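Local coordinates for Myo-inositol-1-phosphate synthase-related protein (Thermotoga maritima MSB8, PDB 3CIN) that belongs to the myo-inositol-1-phosphate synthase family and binds nicotinamide-adenine-dinucleotide in a Rossmann-type domain, at residues I95-S103 / E112-A123. Numbering follows the deposited sequence. Where two conformers were deposited one is given.
Sequences IRKGVHLGS and EGLEDSMTLKEA. With NAD (nicotinamide-adenine-dinucleotide), chain F.
H100 and L101 meet the carboxylate of E115 in a polar, largely buried contact between the loop that follows edge strand 96-97 of the parallel Rossmann-type sheet and the 3-10 segment leading into helix 120-134. E115 OE2 accepts from L101 N at 2.7 Å, while OE1 takes H100 N at 3.2 Å, both on the syn side but tilted out of the carboxylate plane. With CG between its backbone N and carbonyl carbon (chi1 83°) and a further bend at chi2, the E115 side chain folds back to this pair of amides. OE2 also lies 3.1 Å above the centre of the H100 imidazole. The ring is held at both nitrogens, close to its own plane: ND1 donates to L101 O at 2.8 Å and NE2 to D116 OD1 at 2.6 Å, which fixes its rotation. D116 OD2, in turn, receives G113 N from above the carboxylate plane. One backbone bond joins the segments, L114 N to G98 O at 2.8 Å, and K97 lays its CD against G113 N. V99 CG1 packs on A123 CB at 3.9 Å. The same loop offers V99 O and S103 OG as hydrogen-bond acceptors to the adenine amino group N6A of NAD. V99 and L101 also touch V174 of helix 171-186, L114 packs on T126 and L127 of helix 120-134, and strand 96-97 pairs with strand 58-65.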
ATOM      1  N   ILE A  95      42.014   7.053   9.221  1.00 29.43           N
ATOM      2  CA  ILE A  95      41.057   8.157   9.156  1.00 28.29           C
ATOM      3  C   ILE A  95      41.658   9.366   9.863  1.00 28.33           C
ATOM      4  O   ILE A  95      42.247   9.275  10.961  1.00 28.62           O
ATOM      5  CB  ILE A  95      39.739   7.748   9.830  1.00 28.86           C
ATOM      6  CG1 ILE A  95      39.107   6.570   9.017  1.00 31.05           C
ATOM      7  CG2 ILE A  95      38.770   8.934   9.985  1.00 28.48           C
ATOM      8  CD1 ILE A  95      38.061   5.832   9.744  1.00 38.84           C
ATOM      9  N   ARG A  96      41.543  10.513   9.185  1.00 26.99           N
ATOM     10  CA  ARG A  96      42.148  11.737   9.608  1.00 27.81           C
ATOM     11  C   ARG A  96      41.130  12.733  10.150  1.00 29.36           C
ATOM     12  O   ARG A  96      39.955  12.620   9.857  1.00 30.20           O
ATOM     13  CB  ARG A  96      42.916  12.350   8.449  1.00 30.67           C
ATOM     14  CG  ARG A  96      44.112  11.485   8.063  1.00 36.20           C
ATOM     15  CD  ARG A  96      45.069  12.122   7.081  1.00 41.37           C
ATOM     16  NE  ARG A  96      46.050  11.116   6.640  1.00 54.53           N
ATOM     17  CZ  ARG A  96      47.071  10.666   7.381  1.00 69.16           C
ATOM     18  NH1 ARG A  96      47.307  11.142   8.610  1.00 71.99           N
ATOM     19  NH2 ARG A  96      47.884   9.737   6.879  1.00 68.59           N
ATOM     20  N   LYS A  97      41.631  13.700  10.939  1.00 28.27           N
ATOM     21  CA  LYS A  97      40.779  14.734  11.537  1.00 29.27           C
ATOM     22  C   LYS A  97      40.464  15.842  10.539  1.00 28.35           C
ATOM     23  O   LYS A  97      41.374  16.477   9.960  1.00 31.02           O
ATOM     24  CB  LYS A  97      41.498  15.322  12.801  1.00 28.81           C
ATOM     25  CG  LYS A  97      40.716  16.369  13.571  1.00 31.41           C
ATOM     26  CD  LYS A  97      41.400  16.755  14.854  1.00 36.07           C
ATOM     27  CE  LYS A  97      42.694  17.409  14.642  1.00 41.01           C
ATOM     28  NZ  LYS A  97      43.369  17.521  15.974  1.00 49.08           N
ATOM     29  N   GLY A  98      39.163  16.101  10.393  1.00 27.89           N
ATOM     30  CA  GLY A  98      38.645  17.224   9.644  1.00 27.40           C
ATOM     31  C   GLY A  98      38.351  18.483  10.448  1.00 29.55           C
ATOM     32  O   GLY A  98      39.076  18.821  11.358  1.00 30.43           O
ATOM     33  N   VAL A  99      37.320  19.213  10.019  1.00 29.83           N
ATOM     34  CA  VAL A  99      36.816  20.412  10.676  1.00 29.40           C
ATOM     35  C   VAL A  99      35.358  20.149  11.018  1.00 29.23           C
ATOM     36  O   VAL A  99      34.594  19.694  10.155  1.00 31.20           O
ATOM     37  CB  VAL A  99      36.956  21.651   9.735  1.00 30.66           C
ATOM     38  CG1 VAL A  99      38.404  21.950   9.465  1.00 28.64           C
ATOM     39  CG2 VAL A  99      36.289  21.462   8.435  1.00 39.53           C
ATOM     40  N   HIS A 100      34.948  20.437  12.244  1.00 30.09           N
ATOM     41  CA  HIS A 100      33.620  19.999  12.703  1.00 29.86           C
ATOM     42  C   HIS A 100      32.543  21.027  12.561  1.00 29.65           C
ATOM     43  O   HIS A 100      31.405  20.711  12.222  1.00 30.39           O
ATOM     44  CB  HIS A 100      33.618  19.408  14.136  1.00 33.20           C
ATOM     45  CG  HIS A 100      34.081  20.326  15.222  1.00 37.70           C
ATOM     46  ND1 HIS A 100      33.261  21.264  15.812  1.00 38.47           N
ATOM     47  CD2 HIS A 100      35.269  20.404  15.875  1.00 42.41           C
ATOM     48  CE1 HIS A 100      33.930  21.906  16.754  1.00 43.02           C
ATOM     49  NE2 HIS A 100      35.148  21.394  16.823  1.00 38.00           N
ATOM     50  N   LEU A 101      32.902  22.268  12.848  0.50 30.71           N
ATOM     51  CA  LEU A 101      31.922  23.327  13.010  0.50 31.52           C
ATOM     52  C   LEU A 101      30.686  22.807  13.758  0.50 31.63           C
ATOM     53  O   LEU A 101      30.827  22.207  14.829  0.50 33.66           O
ATOM     54  CB  LEU A 101      31.614  23.955  11.664  0.50 32.51           C
ATOM     55  CG  LEU A 101      32.818  24.769  11.184  0.50 34.77           C
ATOM     56  CD1 LEU A 101      32.731  24.951   9.717  0.50 27.12           C
ATOM     57  CD2 LEU A 101      32.854  26.113  11.914  0.50 29.70           C
ATOM     58  N   GLY A 102      29.491  22.997  13.238  1.00 31.89           N
ATOM     59  CA  GLY A 102      28.303  22.575  14.008  1.00 30.77           C
ATOM     60  C   GLY A 102      27.781  21.179  13.711  1.00 32.42           C
ATOM     61  O   GLY A 102      26.690  20.818  14.141  1.00 32.57           O
ATOM     62  N   SER A 103      28.535  20.400  12.924  1.00 31.07           N
ATOM     63  CA  SER A 103      27.957  19.226  12.262  1.00 29.95           C
ATOM     64  C   SER A 103      27.273  18.211  13.193  1.00 26.74           C
ATOM     65  O   SER A 103      26.149  17.805  12.928  1.00 27.51           O
ATOM     66  CB  SER A 103      29.058  18.450  11.553  1.00 28.96           C
ATOM     67  OG  SER A 103      29.509  19.121  10.372  1.00 32.44           O
ATOM     68  N   GLU A 112      36.099  16.112  17.300  1.00 34.64           N
ATOM     69  CA  GLU A 112      37.340  16.871  17.217  1.00 37.17           C
ATOM     70  C   GLU A 112      37.593  17.418  15.823  1.00 37.14           C
ATOM     71  O   GLU A 112      37.202  16.842  14.805  1.00 33.92           O
ATOM     72  CB  GLU A 112      38.534  16.080  17.717  1.00 41.64           C
ATOM     73  CG  GLU A 112      38.528  14.629  17.501  1.00 46.25           C
ATOM     74  CD  GLU A 112      39.731  13.959  18.169  1.00 47.49           C
ATOM     75  OE1 GLU A 112      39.827  14.031  19.420  1.00 67.64           O
ATOM     76  OE2 GLU A 112      40.580  13.366  17.454  1.00 64.46           O
ATOM     77  N   GLY A 113      38.252  18.563  15.789  1.00 31.57           N
ATOM     78  CA  GLY A 113      38.381  19.342  14.575  1.00 31.89           C
ATOM     79  C   GLY A 113      39.632  20.167  14.553  1.00 29.13           C
ATOM     80  O   GLY A 113      40.127  20.613  15.601  1.00 29.24           O
ATOM     81  N   LEU A 114      40.184  20.346  13.372  1.00 31.80           N
ATOM     82  CA  LEU A 114      41.357  21.215  13.212  1.00 30.94           C
ATOM     83  C   LEU A 114      41.085  22.596  13.822  1.00 33.88           C
ATOM     84  O   LEU A 114      41.954  23.183  14.456  1.00 34.16           O
ATOM     85  CB  LEU A 114      41.722  21.327  11.730  1.00 32.32           C
ATOM     86  CG  LEU A 114      42.308  20.089  11.072  1.00 33.50           C
ATOM     87  CD1 LEU A 114      42.426  20.287   9.550  1.00 34.67           C
ATOM     88  CD2 LEU A 114      43.689  19.823  11.720  1.00 36.15           C
ATOM     89  N   GLU A 115      39.859  23.088  13.715  1.00 30.69           N
ATOM     90  CA  GLU A 115      39.585  24.509  14.036  1.00 33.58           C
ATOM     91  C   GLU A 115      39.447  24.726  15.551  1.00 35.40           C
ATOM     92  O   GLU A 115      39.229  25.843  16.006  1.00 37.18           O
ATOM     93  CB  GLU A 115      38.384  25.042  13.214  1.00 31.28           C
ATOM     94  CG  GLU A 115      36.971  24.750  13.772  1.00 34.27           C
ATOM     95  CD  GLU A 115      36.474  23.317  13.632  1.00 35.97           C
ATOM     96  OE1 GLU A 115      37.252  22.416  13.263  1.00 33.69           O
ATOM     97  OE2 GLU A 115      35.264  23.118  13.933  1.00 34.17           O
ATOM     98  N   ASP A 116      39.602  23.641  16.317  1.00 34.82           N
ATOM     99  CA  ASP A 116      39.733  23.683  17.779  1.00 35.57           C
ATOM    100  C   ASP A 116      41.077  24.280  18.201  1.00 35.70           C
ATOM    101  O   ASP A 116      41.214  24.782  19.314  1.00 34.82           O
ATOM    102  CB  ASP A 116      39.680  22.281  18.366  1.00 33.31           C
ATOM    103  CG  ASP A 116      38.306  21.603  18.221  1.00 39.80           C
ATOM    104  OD1 ASP A 116      37.271  22.284  18.065  1.00 41.66           O
ATOM    105  OD2 ASP A 116      38.271  20.366  18.307  1.00 44.52           O
ATOM    106  N   SER A 117      42.078  24.199  17.327  1.00 39.30           N
ATOM    107  CA  SER A 117      43.417  24.679  17.656  1.00 38.84           C
ATOM    108  C   SER A 117      43.956  25.718  16.688  1.00 39.05           C
ATOM    109  O   SER A 117      45.138  26.100  16.778  1.00 38.36           O
ATOM    110  CB  SER A 117      44.359  23.486  17.678  1.00 39.91           C
ATOM    111  OG  SER A 117      44.556  22.984  16.365  1.00 48.40           O
ATOM    112  N   MET A 118      43.126  26.164  15.745  1.00 36.75           N
ATOM    113  CA  MET A 118      43.578  27.097  14.705  1.00 35.91           C
ATOM    114  C   MET A 118      42.378  27.785  14.069  1.00 35.01           C
ATOM    115  O   MET A 118      41.236  27.374  14.278  1.00 34.42           O
ATOM    116  CB  MET A 118      44.477  26.391  13.665  1.00 37.28           C
ATOM    117  CG  MET A 118      43.799  25.354  12.795  1.00 36.65           C
ATOM    118  SD  MET A 118      44.911  24.372  11.754  1.00 38.66           S
ATOM    119  CE  MET A 118      45.592  23.225  12.946  1.00 43.87           C
ATOM    120  N   THR A 119      42.619  28.880  13.345  1.00 33.05           N
ATOM    121  CA  THR A 119      41.531  29.546  12.624  1.00 32.94           C
ATOM    122  C   THR A 119      41.035  28.723  11.426  1.00 30.06           C
ATOM    123  O   THR A 119      41.714  27.821  10.955  1.00 30.08           O
ATOM    124  CB  THR A 119      42.002  30.901  12.116  1.00 33.54           C
ATOM    125  OG1 THR A 119      43.053  30.707  11.147  1.00 34.20           O
ATOM    126  CG2 THR A 119      42.525  31.737  13.317  1.00 31.78           C
ATOM    127  N   LEU A 120      39.858  29.078  10.894  1.00 31.35           N
ATOM    128  CA  LEU A 120      39.360  28.377   9.708  1.00 32.44           C
ATOM    129  C   LEU A 120      40.356  28.499   8.526  1.00 31.89           C
ATOM    130  O   LEU A 120      40.598  27.552   7.763  1.00 29.06           O
ATOM    131  CB  LEU A 120      37.999  28.926   9.295  1.00 32.08           C
ATOM    132  CG  LEU A 120      36.861  28.374  10.180  1.00 32.20           C
ATOM    133  CD1 LEU A 120      35.543  29.060   9.844  1.00 36.61           C
ATOM    134  CD2 LEU A 120      36.754  26.851  10.114  1.00 32.67           C
ATOM    135  N   LYS A 121      40.930  29.684   8.372  1.00 32.54           N
ATOM    136  CA  LYS A 121      41.854  29.917   7.275  1.00 34.35           C
ATOM    137  C   LYS A 121      43.068  28.999   7.415  1.00 34.20           C
ATOM    138  O   LYS A 121      43.565  28.443   6.433  1.00 35.72           O
ATOM    139  CB  LYS A 121      42.283  31.382   7.248  1.00 35.94           C
ATOM    140  CG  LYS A 121      43.106  31.772   6.041  1.00 43.27           C
ATOM    141  CD  LYS A 121      43.246  33.327   5.943  1.00 39.78           C
ATOM    142  CE  LYS A 121      43.883  33.786   4.619  1.00 47.37           C
ATOM    143  NZ  LYS A 121      43.999  35.323   4.449  1.00 42.55           N
ATOM    144  N   GLU A 122      43.561  28.874   8.633  1.00 32.78           N
ATOM    145  CA  GLU A 122      44.655  27.947   8.914  1.00 33.79           C
ATOM    146  C   GLU A 122      44.297  26.484   8.705  1.00 32.62           C
ATOM    147  O   GLU A 122      45.123  25.703   8.188  1.00 30.75           O
ATOM    148  CB  GLU A 122      45.136  28.122  10.354  1.00 33.01           C
ATOM    149  CG  GLU A 122      45.918  29.425  10.537  1.00 35.24           C
ATOM    150  CD  GLU A 122      46.247  29.772  11.975  1.00 39.50           C
ATOM    151  OE1 GLU A 122      45.424  29.494  12.898  1.00 42.35           O
ATOM    152  OE2 GLU A 122      47.352  30.378  12.168  1.00 49.89           O
ATOM    153  N   ALA A 123      43.090  26.113   9.156  1.00 31.89           N
ATOM    154  CA  ALA A 123      42.564  24.741   9.024  1.00 31.75           C
ATOM    155  C   ALA A 123      42.459  24.359   7.533  1.00 29.14           C
ATOM    156  O   ALA A 123      42.879  23.262   7.111  1.00 30.56           O
ATOM    157  CB  ALA A 123      41.211  24.624   9.750  1.00 29.67           C
TER
HETATM  158  PA  NAD F 400      26.160   8.987   8.798  1.00 30.21           P
HETATM  159  O1A NAD F 400      26.136   7.487   8.928  1.00 30.14           O
HETATM  160  O2A NAD F 400      25.828   9.665  10.091  1.00 32.40           O
HETATM  161  O5B NAD F 400      27.643   9.354   8.438  1.00 29.79           O
HETATM  162  C5B NAD F 400      28.093  10.706   8.496  1.00 33.91           C
HETATM  163  C4B NAD F 400      29.567  10.672   8.862  1.00 31.32           C
HETATM  164  O4B NAD F 400      30.108  11.974   8.703  1.00 31.01           O
HETATM  165  C3B NAD F 400      29.865  10.240  10.292  1.00 31.00           C
HETATM  166  O3B NAD F 400      30.949   9.327  10.338  1.00 28.33           O
HETATM  167  C2B NAD F 400      30.240  11.542  10.988  1.00 33.16           C
HETATM  168  O2B NAD F 400      30.986  11.333  12.155  1.00 29.18           O
HETATM  169  C1B NAD F 400      30.939  12.261   9.856  1.00 30.92           C
HETATM  170  N9A NAD F 400      31.025  13.717   9.991  1.00 26.88           N
HETATM  171  C8A NAD F 400      30.007  14.527  10.484  1.00 28.52           C
HETATM  172  N7A NAD F 400      30.425  15.828  10.314  1.00 29.18           N
HETATM  173  C5A NAD F 400      31.677  15.801   9.750  1.00 28.23           C
HETATM  174  C6A NAD F 400      32.599  16.808   9.452  1.00 30.78           C
HETATM  175  N6A NAD F 400      32.320  18.139   9.615  1.00 31.10           N
HETATM  176  N1A NAD F 400      33.776  16.423   8.842  1.00 26.93           N
HETATM  177  C2A NAD F 400      34.048  15.085   8.619  1.00 28.62           C
HETATM  178  N3A NAD F 400      33.184  14.074   8.982  1.00 26.17           N
HETATM  179  C4A NAD F 400      32.022  14.462   9.546  1.00 26.24           C
HETATM  180  O3  NAD F 400      25.220   9.468   7.629  1.00 28.15           O
HETATM  181  PN  NAD F 400      25.016   8.739   6.245  1.00 29.79           P
HETATM  182  O1N NAD F 400      23.731   7.983   6.311  1.00 31.96           O
HETATM  183  O2N NAD F 400      26.293   8.125   5.777  1.00 29.80           O
HETATM  184  O5D NAD F 400      24.687   9.981   5.304  1.00 31.31           O
HETATM  185  C5D NAD F 400      25.716  10.856   4.899  1.00 32.51           C
HETATM  186  C4D NAD F 400      25.151  12.102   4.226  1.00 31.50           C
HETATM  187  O4D NAD F 400      24.573  11.723   3.007  1.00 31.31           O
HETATM  188  C3D NAD F 400      24.100  12.868   5.014  1.00 30.99           C
HETATM  189  O3D NAD F 400      24.267  14.293   4.798  1.00 34.51           O
HETATM  190  C2D NAD F 400      22.820  12.435   4.316  1.00 33.56           C
HETATM  191  O2D NAD F 400      21.795  13.428   4.408  1.00 38.87           O
HETATM  192  C1D NAD F 400      23.316  12.335   2.890  1.00 33.24           C
HETATM  193  N1N NAD F 400      22.450  11.518   2.043  1.00 36.64           N
HETATM  194  C2N NAD F 400      22.242  10.234   2.346  1.00 35.64           C
HETATM  195  C3N NAD F 400      21.413   9.523   1.438  1.00 42.39           C
HETATM  196  C7N NAD F 400      21.365   8.071   1.584  1.00 41.61           C
HETATM  197  O7N NAD F 400      22.036   7.552   2.656  1.00 48.49           O
HETATM  198  N7N NAD F 400      20.697   7.327   0.688  1.00 57.75           N
HETATM  199  C4N NAD F 400      20.840  10.114   0.329  1.00 43.86           C
HETATM  200  C5N NAD F 400      21.063  11.433   0.058  1.00 51.05           C
HETATM  201  C6N NAD F 400      21.907  12.124   0.940  1.00 38.95           C